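Local coordinates for gamma-glutamyltransferase 1 Threonine peptidase. MEROPS family T03 (Pseudomonas nitroreducens, PDB 7D9E) that catalyses, as the large subunit joined to the small subunit that carries the catalytic nucleophile, transfer of gamma-glutamyl groups to amino acids or to water, at the interface of chains A and B. Numbering follows the deposited sequence. Chains: chain A, Gamma-glutamyltransferase 1 Threonine peptidase. MEROPS family T03; chain B, Gamma-glutamyltransferase 1 Threonine peptidase. MEROPS family T03.

Contact 1: the interface of chains A and B. Residues chain A 118-125, 178, 182; chain B 25-26, 28, 37-41.
Loop residues 25-28 and 37-39 of chain B, with the start of 3-10 helix 40-43, close on the A:Ser118-A:Ala125 segment, whose residues 122-124 form a short 3-10 turn. B:Asp39 has its carboxyl carbon between the backbone N and the carbonyl carbon (chi1 57°). Its CB packs on the A:Ala124 methyl CB at 3.6 Å, its CG passes the A:Leu119 carbonyl oxygen, and the carboxylate tip OD2 comes to 2.6 Å from that same A:Leu119 O. Two oxygens this close would repel unless the carboxyl group carries a proton, so a raised pKa is plausible, although no proton is seen. A:Leu119 CD2 also borders OD2, crossing the acid obliquely. B:Ser26 works mainly through its backbone: its O takes the A:Gly121 N-H on a lone pair, nearly straight (172° at H), at 3.0 Å. The hydroxyl OG of B:Ser26 turns inward, donating to B:Leu37 O at 2.8 Å from above the carbonyl plane and accepting from B:Val28 N at 3.1 Å. An alanine here would lose both of these internal bonds and would probably let the turn that presents the carbonyl to A:Gly121 loosen. B:Val28 lays CG2 against A:Gly121 CA. The A:Phe178 ring brings CE1 to 3.4 Å from B:Gly25 O. Next to the glutamate-binding B:Glu40, the backbone N of B:Met41 donates to A:Ala124 O at 3.2 Å, within that carbonyl's plane.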
loop_
_atom_site.group_PDB
_atom_site.type_symbol
_atom_site.label_atom_id
_atom_site.label_comp_id
_atom_site.label_asym_id
_atom_site.label_seq_id
_atom_site.Cartn_x
_atom_site.Cartn_y
_atom_site.Cartn_z
ATOM N N SER A 118 -14.576 -13.126 2.859
ATOM C CA SER A 118 -13.299 -12.747 2.266
ATOM C C SER A 118 -12.521 -11.779 3.146
ATOM O O SER A 118 -11.450 -11.315 2.742
ATOM C CB SER A 118 -13.555 -12.132 0.888
ATOM O OG SER A 118 -14.311 -10.935 1.004
ATOM N N LEU A 119 -13.027 -11.471 4.349
ATOM C CA LEU A 119 -12.332 -10.543 5.235
ATOM C C LEU A 119 -11.947 -11.118 6.584
ATOM O O LEU A 119 -10.978 -10.645 7.191
ATOM C CB LEU A 119 -13.198 -9.305 5.488
ATOM C CG LEU A 119 -13.347 -8.336 4.314
ATOM C CD1 LEU A 119 -14.382 -7.287 4.685
ATOM C CD2 LEU A 119 -12.023 -7.701 3.990
ATOM N N VAL A 120 -12.681 -12.113 7.077
ATOM C CA VAL A 120 -12.517 -12.623 8.433
ATOM C C VAL A 120 -12.325 -14.127 8.357
ATOM O O VAL A 120 -13.116 -14.814 7.713
ATOM C CB VAL A 120 -13.741 -12.303 9.304
ATOM C CG1 VAL A 120 -13.572 -12.916 10.687
ATOM C CG2 VAL A 120 -13.933 -10.784 9.360
ATOM N N GLY A 121 -11.281 -14.631 9.002
ATOM C CA GLY A 121 -11.067 -16.063 9.092
ATOM C C GLY A 121 -10.110 -16.579 8.029
ATOM O O GLY A 121 -9.598 -15.844 7.181
ATOM N N ALA A 122 -9.875 -17.895 8.082
ATOM C CA ALA A 122 -8.718 -18.428 7.370
ATOM C C ALA A 122 -8.922 -18.452 5.859
ATOM O O ALA A 122 -7.946 -18.363 5.107
ATOM C CB ALA A 122 -8.356 -19.824 7.873
ATOM N N LYS A 123 -10.164 -18.570 5.396
ATOM C CA LYS A 123 -10.398 -18.595 3.956
ATOM C C LYS A 123 -10.184 -17.234 3.300
ATOM O O LYS A 123 -10.151 -17.159 2.063
ATOM C CB LYS A 123 -11.800 -19.105 3.675
ATOM C CG LYS A 123 -12.004 -20.555 4.102
ATOM C CD LYS A 123 -13.182 -21.165 3.356
ATOM C CE LYS A 123 -13.472 -22.602 3.802
ATOM N NZ LYS A 123 -14.639 -22.645 4.712
ATOM N N ALA A 124 -10.001 -16.171 4.086
ATOM C CA ALA A 124 -9.735 -14.846 3.549
ATOM C C ALA A 124 -8.275 -14.631 3.172
ATOM O O ALA A 124 -7.955 -13.584 2.587
ATOM C CB ALA A 124 -10.147 -13.788 4.578
ATOM N N ALA A 125 -7.385 -15.574 3.481
ATOM C CA ALA A 125 -5.956 -15.346 3.349
ATOM C C ALA A 125 -5.399 -15.778 1.997
ATOM O O ALA A 125 -5.701 -16.874 1.501
ATOM C CB ALA A 125 -5.205 -16.089 4.454
ATOM N N PHE A 178 -14.228 -8.915 13.800
ATOM C CA PHE A 178 -13.957 -10.332 14.031
ATOM C C PHE A 178 -15.036 -10.981 14.898
ATOM O O PHE A 178 -15.255 -12.189 14.804
ATOM C CB PHE A 178 -12.566 -10.536 14.652
ATOM C CG PHE A 178 -11.436 -9.964 13.842
ATOM C CD1 PHE A 178 -11.511 -9.907 12.467
ATOM C CD2 PHE A 178 -10.271 -9.496 14.472
ATOM C CE1 PHE A 178 -10.458 -9.375 11.730
ATOM C CE2 PHE A 178 -9.231 -8.983 13.747
ATOM C CZ PHE A 178 -9.318 -8.933 12.390
ATOM N N THR A 182 -12.558 -15.646 15.434
ATOM C CA THR A 182 -11.156 -16.019 15.263
ATOM C C THR A 182 -10.474 -16.026 16.629
ATOM O O THR A 182 -11.094 -15.729 17.656
ATOM C CB THR A 182 -10.386 -15.029 14.371
ATOM O OG1 THR A 182 -10.201 -13.802 15.096
ATOM C CG2 THR A 182 -11.147 -14.738 13.105
ATOM N N GLY B 25 -5.703 -7.756 9.471
ATOM C CA GLY B 25 -5.919 -8.834 8.519
ATOM C C GLY B 25 -7.172 -9.640 8.791
ATOM O O GLY B 25 -8.242 -9.108 9.107
ATOM N N SER B 26 -7.040 -10.956 8.603
ATOM C CA SER B 26 -8.143 -11.892 8.768
ATOM C C SER B 26 -8.507 -12.118 10.220
ATOM O O SER B 26 -9.517 -12.785 10.502
ATOM C CB SER B 26 -7.728 -13.250 8.187
ATOM O OG SER B 26 -6.700 -13.817 9.012
ATOM N N VAL B 28 -6.885 -14.075 12.099
ATOM C CA VAL B 28 -6.362 -15.391 12.433
ATOM C C VAL B 28 -4.883 -15.268 12.770
ATOM O O VAL B 28 -4.082 -14.826 11.939
ATOM C CB VAL B 28 -6.564 -16.346 11.250
ATOM C CG1 VAL B 28 -6.005 -17.723 11.572
ATOM C CG2 VAL B 28 -8.041 -16.436 10.890
ATOM N N LEU B 37 -2.505 -13.592 9.855
ATOM C CA LEU B 37 -2.662 -13.842 8.432
ATOM C C LEU B 37 -3.507 -12.762 7.774
ATOM O O LEU B 37 -4.500 -12.293 8.342
ATOM C CB LEU B 37 -3.327 -15.207 8.212
ATOM C CG LEU B 37 -2.428 -16.398 8.507
ATOM C CD1 LEU B 37 -3.232 -17.672 8.422
ATOM C CD2 LEU B 37 -1.277 -16.452 7.532
ATOM N N ASN B 38 -3.100 -12.381 6.564
ATOM C CA ASN B 38 -3.792 -11.371 5.789
ATOM C C ASN B 38 -5.222 -11.777 5.416
ATOM O O ASN B 38 -5.620 -12.948 5.478
ATOM C CB ASN B 38 -3.035 -11.139 4.479
ATOM C CG ASN B 38 -3.119 -12.337 3.563
ATOM O OD1 ASN B 38 -4.055 -12.450 2.769
ATOM N ND2 ASN B 38 -2.151 -13.255 3.673
ATOM N N ASP B 39 -6.008 -10.760 5.022
ATOM C CA ASP B 39 -7.284 -10.990 4.328
ATOM C C ASP B 39 -7.254 -10.380 2.932
ATOM O O ASP B 39 -8.215 -9.720 2.512
ATOM C CB ASP B 39 -8.528 -10.573 5.139
ATOM C CG ASP B 39 -8.558 -9.096 5.589
ATOM O OD1 ASP B 39 -7.634 -8.355 5.270
ATOM O OD2 ASP B 39 -9.524 -8.734 6.327
ATOM N N GLU B 40 -6.163 -10.618 2.201
ATOM C CA GLU B 40 -5.979 -9.990 0.898
ATOM C C GLU B 40 -6.936 -10.522 -0.156
ATOM O O GLU B 40 -7.117 -9.870 -1.193
ATOM C CB GLU B 40 -4.547 -10.197 0.422
ATOM C CG GLU B 40 -3.920 -9.009 -0.231
ATOM C CD GLU B 40 -3.553 -7.932 0.761
ATOM O OE1 GLU B 40 -2.680 -8.175 1.643
ATOM O OE2 GLU B 40 -4.099 -6.813 0.636
ATOM N N MET B 41 -7.547 -11.681 0.079
ATOM C CA MET B 41 -8.439 -12.249 -0.927
ATOM C C MET B 41 -9.574 -11.288 -1.276
ATOM O O MET B 41 -10.135 -11.361 -2.378
ATOM C CB MET B 41 -9.007 -13.637 -0.460
ATOM C CG MET B 41 -7.831 -14.648 -0.337
ATOM S SD MET B 41 -7.164 -15.156 -2.016
ATOM C CE MET B 41 -8.650 -15.997 -2.617
#

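Contact 2: the interface of chains A and B. Residues chain A 92, 94-96, 245-246, 248, 250, 268, 320; chain B 68-70.
The chain A loop that follows strand 87-93, the segment 245-250 with its short strand 248-250, and the loops holding A:Pro268 and A:Asp320 surround the chain B loop 68-70, and A:Ile96 pairs with B:Arg69 as an antiparallel beta bridge. B:Arg69 starts beside its backbone N (chi1 -69°) and reaches tip to tip toward A:Asp92. Its NE forms a salt bridge with the carboxylate OD1 at 2.8 Å, arriving from above the carboxylate plane, the two planes being 82° apart. Farther out, NH2 donates to A:Gln246 O at 3.0 Å, almost straight. A:Arg94 O lies over one face of the guanidinium and A:Lys248 CD over the other, both toward the rim. A:Arg250 grips OD2 of A:Asp92 with NE and NH2, and A:Arg94 N holds OD1, so the carboxylate is fixed and probably stays ionised. A:Asp320 OD2 takes B:Arg69 N at 2.8 Å on its anti lone pair, while a water joins it to NH1. A:Arg94, bent at chi2, holds B:Met70 O with NE at 2.9 Å and with NH2. The chain B loop lies between 3-10 helix 40-43 and strand 77-81, just ahead of the ligand-binding B:Ser72 and B:Ser73, with the side chain of B:Arg69 sunk into chain A.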
loop_
_atom_site.group_PDB
_atom_site.type_symbol
_atom_site.label_atom_id
_atom_site.label_comp_id
_atom_site.label_asym_id
_atom_site.label_seq_id
_atom_site.Cartn_x
_atom_site.Cartn_y
_atom_site.Cartn_z
ATOM N N ASP A 92 7.800 -7.525 -6.487
ATOM C CA ASP A 92 6.408 -7.852 -6.214
ATOM C C ASP A 92 6.403 -9.049 -5.278
ATOM O O ASP A 92 6.800 -10.150 -5.671
ATOM C CB ASP A 92 5.743 -8.133 -7.559
ATOM C CG ASP A 92 4.360 -8.778 -7.444
ATOM O OD1 ASP A 92 3.940 -9.223 -6.358
ATOM O OD2 ASP A 92 3.672 -8.804 -8.494
ATOM N N ARG A 94 3.480 -9.660 -3.482
ATOM C CA ARG A 94 2.051 -9.725 -3.247
ATOM C C ARG A 94 1.616 -11.168 -3.034
ATOM O O ARG A 94 2.170 -12.102 -3.620
ATOM C CB ARG A 94 1.361 -9.159 -4.498
ATOM C CG ARG A 94 -0.164 -9.081 -4.523
ATOM C CD ARG A 94 -0.729 -8.161 -3.524
ATOM N NE ARG A 94 -2.065 -7.677 -3.929
ATOM C CZ ARG A 94 -2.809 -6.897 -3.161
ATOM N NH1 ARG A 94 -2.342 -6.531 -1.993
ATOM N NH2 ARG A 94 -4.019 -6.509 -3.549
ATOM N N GLU A 95 0.627 -11.343 -2.168
ATOM C CA GLU A 95 0.108 -12.687 -1.957
ATOM C C GLU A 95 -0.507 -13.248 -3.231
ATOM O O GLU A 95 -0.944 -12.522 -4.122
ATOM C CB GLU A 95 -0.980 -12.642 -0.895
ATOM C CG GLU A 95 -0.519 -12.176 0.460
ATOM C CD GLU A 95 -0.872 -10.717 0.703
ATOM O OE1 GLU A 95 -0.619 -9.892 -0.206
ATOM O OE2 GLU A 95 -1.448 -10.392 1.773
ATOM N N ILE A 96 -0.588 -14.581 -3.277
ATOM C CA ILE A 96 -1.241 -15.299 -4.366
ATOM C C ILE A 96 -2.418 -16.089 -3.806
ATOM O O ILE A 96 -2.402 -16.537 -2.654
ATOM C CB ILE A 96 -0.307 -16.223 -5.179
ATOM C CG1 ILE A 96 0.369 -17.240 -4.289
ATOM C CG2 ILE A 96 0.766 -15.401 -5.934
ATOM C CD1 ILE A 96 1.281 -18.185 -5.043
ATOM N N TYR A 245 5.499 -20.527 -3.611
ATOM C CA TYR A 245 5.468 -19.069 -3.618
ATOM C C TYR A 245 6.780 -18.492 -4.152
ATOM O O TYR A 245 7.869 -18.889 -3.727
ATOM C CB TYR A 245 5.192 -18.491 -2.218
ATOM C CG TYR A 245 5.032 -16.991 -2.368
ATOM C CD1 TYR A 245 3.844 -16.447 -2.813
ATOM C CD2 TYR A 245 6.122 -16.140 -2.216
ATOM C CE1 TYR A 245 3.727 -15.074 -3.037
ATOM C CE2 TYR A 245 6.013 -14.791 -2.454
ATOM C CZ TYR A 245 4.820 -14.270 -2.865
ATOM O OH TYR A 245 4.732 -12.907 -3.116
ATOM N N GLN A 246 6.674 -17.513 -5.054
ATOM C CA GLN A 246 7.837 -16.787 -5.544
ATOM C C GLN A 246 7.506 -15.297 -5.567
ATOM O O GLN A 246 6.441 -14.899 -6.043
ATOM C CB GLN A 246 8.213 -17.245 -6.956
ATOM C CG GLN A 246 8.715 -18.668 -6.989
ATOM N N LYS A 248 8.468 -11.751 -7.388
ATOM C CA LYS A 248 8.820 -11.510 -8.780
ATOM C C LYS A 248 9.412 -10.125 -8.943
ATOM O O LYS A 248 8.804 -9.137 -8.528
ATOM C CB LYS A 248 7.574 -11.619 -9.672
ATOM C CG LYS A 248 6.996 -13.034 -9.736
ATOM C CD LYS A 248 5.720 -13.078 -10.569
ATOM N N ARG A 250 9.955 -7.121 -11.409
ATOM C CA ARG A 250 9.283 -6.602 -12.590
ATOM C C ARG A 250 9.895 -5.264 -12.971
ATOM O O ARG A 250 10.502 -4.578 -12.140
ATOM C CB ARG A 250 7.779 -6.388 -12.340
ATOM C CG ARG A 250 7.064 -7.579 -11.677
ATOM C CD ARG A 250 5.597 -7.281 -11.555
ATOM N NE ARG A 250 4.771 -8.355 -10.988
ATOM C CZ ARG A 250 4.261 -9.375 -11.668
ATOM N NH1 ARG A 250 4.477 -9.505 -12.965
ATOM N NH2 ARG A 250 3.506 -10.258 -11.028
ATOM N N PRO A 268 0.815 -6.167 -10.688
ATOM C CA PRO A 268 -0.590 -6.147 -10.282
ATOM C C PRO A 268 -1.050 -4.970 -9.429
ATOM O O PRO A 268 -2.172 -5.022 -8.916
ATOM C CB PRO A 268 -0.713 -7.452 -9.489
ATOM C CG PRO A 268 0.601 -7.567 -8.830
ATOM C CD PRO A 268 1.595 -7.137 -9.888
ATOM N N ASP A 320 -3.867 -9.341 -12.539
ATOM C CA ASP A 320 -2.551 -9.961 -12.639
ATOM C C ASP A 320 -2.162 -10.102 -14.103
ATOM O O ASP A 320 -2.884 -10.760 -14.866
ATOM C CB ASP A 320 -2.619 -11.323 -11.959
ATOM C CG ASP A 320 -1.272 -12.038 -11.886
ATOM O OD1 ASP A 320 -0.450 -11.955 -12.831
ATOM O OD2 ASP A 320 -1.047 -12.761 -10.891
ATOM N N LYS B 68 -2.998 -16.632 -8.562
ATOM C CA LYS B 68 -3.105 -15.276 -9.079
ATOM C C LYS B 68 -2.906 -14.242 -7.980
ATOM O O LYS B 68 -3.327 -14.428 -6.835
ATOM C CB LYS B 68 -4.508 -15.110 -9.679
ATOM C CG LYS B 68 -4.722 -13.892 -10.573
ATOM C CD LYS B 68 -6.127 -13.990 -11.196
ATOM C CE LYS B 68 -6.514 -12.787 -12.035
ATOM N NZ LYS B 68 -7.889 -12.960 -12.624
ATOM N N ARG B 69 -2.280 -13.131 -8.356
ATOM C CA ARG B 69 -2.150 -11.980 -7.487
ATOM C C ARG B 69 -3.376 -11.101 -7.657
ATOM O O ARG B 69 -3.811 -10.825 -8.779
ATOM C CB ARG B 69 -0.883 -11.194 -7.811
ATOM C CG ARG B 69 0.359 -11.955 -7.428
ATOM C CD ARG B 69 1.578 -11.455 -8.175
ATOM N NE ARG B 69 2.794 -11.540 -7.371
ATOM C CZ ARG B 69 3.538 -12.639 -7.249
ATOM N NH1 ARG B 69 3.194 -13.761 -7.854
ATOM N NH2 ARG B 69 4.632 -12.597 -6.511
ATOM N N MET B 70 -3.948 -10.700 -6.545
ATOM C CA MET B 70 -5.088 -9.800 -6.534
ATOM C C MET B 70 -4.677 -8.361 -6.772
ATOM O O MET B 70 -3.626 -7.904 -6.314
ATOM C CB MET B 70 -5.888 -10.100 -5.259
ATOM C CG MET B 70 -5.292 -9.792 -3.894
ATOM S SD MET B 70 -3.880 -10.871 -3.445
ATOM C CE MET B 70 -4.595 -12.491 -3.228
HETATM O O HOH W 1 -5.739 -9.878 -10.382
HETATM O O HOH W 2 0.847 -14.502 -9.727
#

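Contact 3: the interface of chains A and B. Residues chain A 74-75, 128, 205, 217, 222, 225-226, 230; chain B 30, 35-38.
The B:Phe35 ring carries its own chain's B:Val30 CG2 on one face, 3.6 Å above the plane and offset toward the rim, and the opposite face takes A:Ile74, which crosses at about a right angle: its CG1 lies 3.7 Å from B:Phe35 CG, and CD1 of A:Ile74 sits over CD1 of B:Phe35. Over the same face, toward the tip, A:Phe217 CE2 sits 3.6 Å from B:Phe35 CZ, the two side chains crossing obliquely. The methyl CG2 of A:Thr222, anti to its backbone N, touches CE1 of the ring, and A:Gly75 CA lies along CD2. B:Phe35 keeps its ring carbon CG between the backbone N and the carbonyl carbon (chi1 64°), which directs the ring into this apolar pocket. B:Val30 uses its other branch, CG1, to pack on A:Leu226 CA at 3.7 Å, on helix 221-233. B:Leu37 CD2 lies between A:Pro128 and A:Leu226. Polar bonds fix the neighbouring backbone: B:Asn38 ND2 donates to A:Gly75 O at 2.9 Å, almost straight (175° at H) and within the planes of both groups. The backbone N of B:Asn38 reaches the same oxygen at 3.1 Å, from above the carbonyl plane. A water links A:Gly75 N with B:Leu36 O. The site thus anchors the chain B loop 30-38 on helices 214-219 and 221-233 and on the loop at A:Ile74 and A:Gly75 of the large subunit, and is likely to steady the stretch leading to the glutamate-binding B:Glu40.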
loop_
_atom_site.group_PDB
_atom_site.type_symbol
_atom_site.label_atom_id
_atom_site.label_comp_id
_atom_site.label_asym_id
_atom_site.label_seq_id
_atom_site.Cartn_x
_atom_site.Cartn_y
_atom_site.Cartn_z
ATOM N N ILE A 74 4.592 -10.339 8.738
ATOM C CA ILE A 74 5.145 -11.456 7.985
ATOM C C ILE A 74 4.067 -12.339 7.374
ATOM O O ILE A 74 4.394 -13.218 6.569
ATOM C CB ILE A 74 6.147 -12.297 8.808
ATOM C CG1 ILE A 74 5.497 -12.893 10.063
ATOM C CG2 ILE A 74 7.378 -11.465 9.158
ATOM C CD1 ILE A 74 6.385 -13.897 10.778
ATOM N N GLY A 75 2.799 -12.139 7.723
ATOM C CA GLY A 75 1.708 -12.913 7.180
ATOM C C GLY A 75 0.945 -12.295 6.030
ATOM O O GLY A 75 -0.123 -12.809 5.677
ATOM N N PRO A 128 1.209 -15.851 1.995
ATOM C CA PRO A 128 2.013 -14.658 2.339
ATOM C C PRO A 128 3.300 -14.557 1.530
ATOM O O PRO A 128 3.985 -15.553 1.303
ATOM C CB PRO A 128 2.332 -14.860 3.823
ATOM C CG PRO A 128 1.221 -15.733 4.354
ATOM C CD PRO A 128 0.924 -16.680 3.190
ATOM N N THR A 205 9.623 -17.080 16.203
ATOM C CA THR A 205 9.467 -17.177 14.756
ATOM C C THR A 205 10.525 -16.344 14.044
ATOM O O THR A 205 11.153 -16.798 13.074
ATOM C CB THR A 205 8.063 -16.707 14.376
ATOM O OG1 THR A 205 7.094 -17.568 14.985
ATOM C CG2 THR A 205 7.853 -16.693 12.867
ATOM N N PHE A 217 9.894 -20.144 6.955
ATOM C CA PHE A 217 8.526 -19.693 6.748
ATOM C C PHE A 217 7.777 -20.573 5.764
ATOM O O PHE A 217 6.591 -20.873 5.973
ATOM C CB PHE A 217 8.492 -18.234 6.276
ATOM C CG PHE A 217 7.134 -17.639 6.315
ATOM C CD1 PHE A 217 6.265 -17.820 5.245
ATOM C CD2 PHE A 217 6.693 -16.918 7.429
ATOM C CE1 PHE A 217 4.991 -17.295 5.283
ATOM C CE2 PHE A 217 5.434 -16.376 7.454
ATOM C CZ PHE A 217 4.571 -16.578 6.392
ATOM N N THR A 222 7.771 -22.878 10.928
ATOM C CA THR A 222 6.698 -21.902 10.780
ATOM C C THR A 222 5.682 -22.355 9.738
ATOM O O THR A 222 4.470 -22.225 9.942
ATOM C CB THR A 222 7.276 -20.547 10.402
ATOM O OG1 THR A 222 8.116 -20.068 11.463
ATOM C CG2 THR A 222 6.134 -19.558 10.138
ATOM N N LEU A 225 3.364 -24.823 11.324
ATOM C CA LEU A 225 2.380 -24.204 12.205
ATOM C C LEU A 225 1.290 -23.503 11.409
ATOM O O LEU A 225 0.114 -23.525 11.790
ATOM C CB LEU A 225 3.067 -23.207 13.134
ATOM C CG LEU A 225 4.016 -23.834 14.161
ATOM C CD1 LEU A 225 4.782 -22.750 14.892
ATOM C CD2 LEU A 225 3.230 -24.716 15.137
ATOM N N LEU A 226 1.662 -22.872 10.298
ATOM C CA LEU A 226 0.673 -22.223 9.442
ATOM C C LEU A 226 -0.281 -23.260 8.872
ATOM O O LEU A 226 -1.503 -23.071 8.874
ATOM C CB LEU A 226 1.393 -21.446 8.334
ATOM C CG LEU A 226 0.576 -20.429 7.550
ATOM C CD1 LEU A 226 1.542 -19.484 6.835
ATOM C CD2 LEU A 226 -0.304 -21.078 6.521
ATOM N N MET A 230 -4.406 -23.696 9.333
ATOM C CA MET A 230 -5.358 -23.872 8.243
ATOM C C MET A 230 -6.228 -25.100 8.465
ATOM O O MET A 230 -7.441 -25.068 8.226
ATOM C CB MET A 230 -4.611 -24.024 6.921
ATOM C CG MET A 230 -3.854 -22.808 6.471
ATOM S SD MET A 230 -4.984 -21.497 5.956
ATOM C CE MET A 230 -4.543 -20.279 7.180
ATOM N N VAL B 30 -1.494 -17.461 13.702
ATOM C CA VAL B 30 -0.946 -18.809 13.578
ATOM C C VAL B 30 -0.518 -19.275 14.964
ATOM O O VAL B 30 0.482 -18.803 15.512
ATOM C CB VAL B 30 0.214 -18.855 12.584
ATOM C CG1 VAL B 30 0.842 -20.238 12.571
ATOM C CG2 VAL B 30 -0.291 -18.473 11.209
ATOM N N PHE B 35 1.976 -14.711 14.500
ATOM C CA PHE B 35 1.713 -13.687 13.505
ATOM C C PHE B 35 0.329 -13.837 12.887
ATOM O O PHE B 35 -0.231 -14.939 12.825
ATOM C CB PHE B 35 2.767 -13.655 12.389
ATOM C CG PHE B 35 2.821 -14.897 11.556
ATOM C CD1 PHE B 35 3.576 -15.995 11.950
ATOM C CD2 PHE B 35 2.131 -14.957 10.352
ATOM C CE1 PHE B 35 3.632 -17.118 11.161
ATOM C CE2 PHE B 35 2.183 -16.093 9.560
ATOM C CZ PHE B 35 2.932 -17.167 9.960
ATOM N N LEU B 36 -0.195 -12.694 12.433
ATOM C CA LEU B 36 -1.510 -12.609 11.815
ATOM C C LEU B 36 -1.440 -12.975 10.341
ATOM O O LEU B 36 -0.483 -12.639 9.639
ATOM C CB LEU B 36 -2.041 -11.177 11.895
ATOM C CG LEU B 36 -2.516 -10.826 13.303
ATOM C CD1 LEU B 36 -2.430 -9.335 13.560
ATOM C CD2 LEU B 36 -3.929 -11.381 13.529
ATOM N N LEU B 37 -2.505 -13.592 9.855
ATOM C CA LEU B 37 -2.662 -13.842 8.432
ATOM C C LEU B 37 -3.507 -12.762 7.774
ATOM O O LEU B 37 -4.500 -12.293 8.342
ATOM C CB LEU B 37 -3.327 -15.207 8.212
ATOM C CG LEU B 37 -2.428 -16.398 8.507
ATOM C CD1 LEU B 37 -3.232 -17.672 8.422
ATOM C CD2 LEU B 37 -1.277 -16.452 7.532
ATOM N N ASN B 38 -3.100 -12.381 6.564
ATOM C CA ASN B 38 -3.792 -11.371 5.789
ATOM C C ASN B 38 -5.222 -11.777 5.416
ATOM O O ASN B 38 -5.620 -12.948 5.478
ATOM C CB ASN B 38 -3.035 -11.139 4.479
ATOM C CG ASN B 38 -3.119 -12.337 3.563
ATOM O OD1 ASN B 38 -4.055 -12.450 2.769
ATOM N ND2 ASN B 38 -2.151 -13.255 3.673
HETATM O O HOH W 3 1.514 -10.853 10.024
#

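Contact 1 and contact 3 lie about 11 Å apart and share B:Leu37 and B:Asn38, so one continuous chain B loop is held from two directions by chain A. Contact 2 sits about 18 Å from contact 1 and 17 Å from contact 3, on a different chain B loop. The two loops lead into different parts of the ligand pocket, toward B:Glu40 and B:Asp43 in one case and B:Ser72 and B:Ser73 in the other. Fixing both against the large subunit is likely to keep these binding residues in register with the nucleophile B:Thr1 in the mature heterodimer.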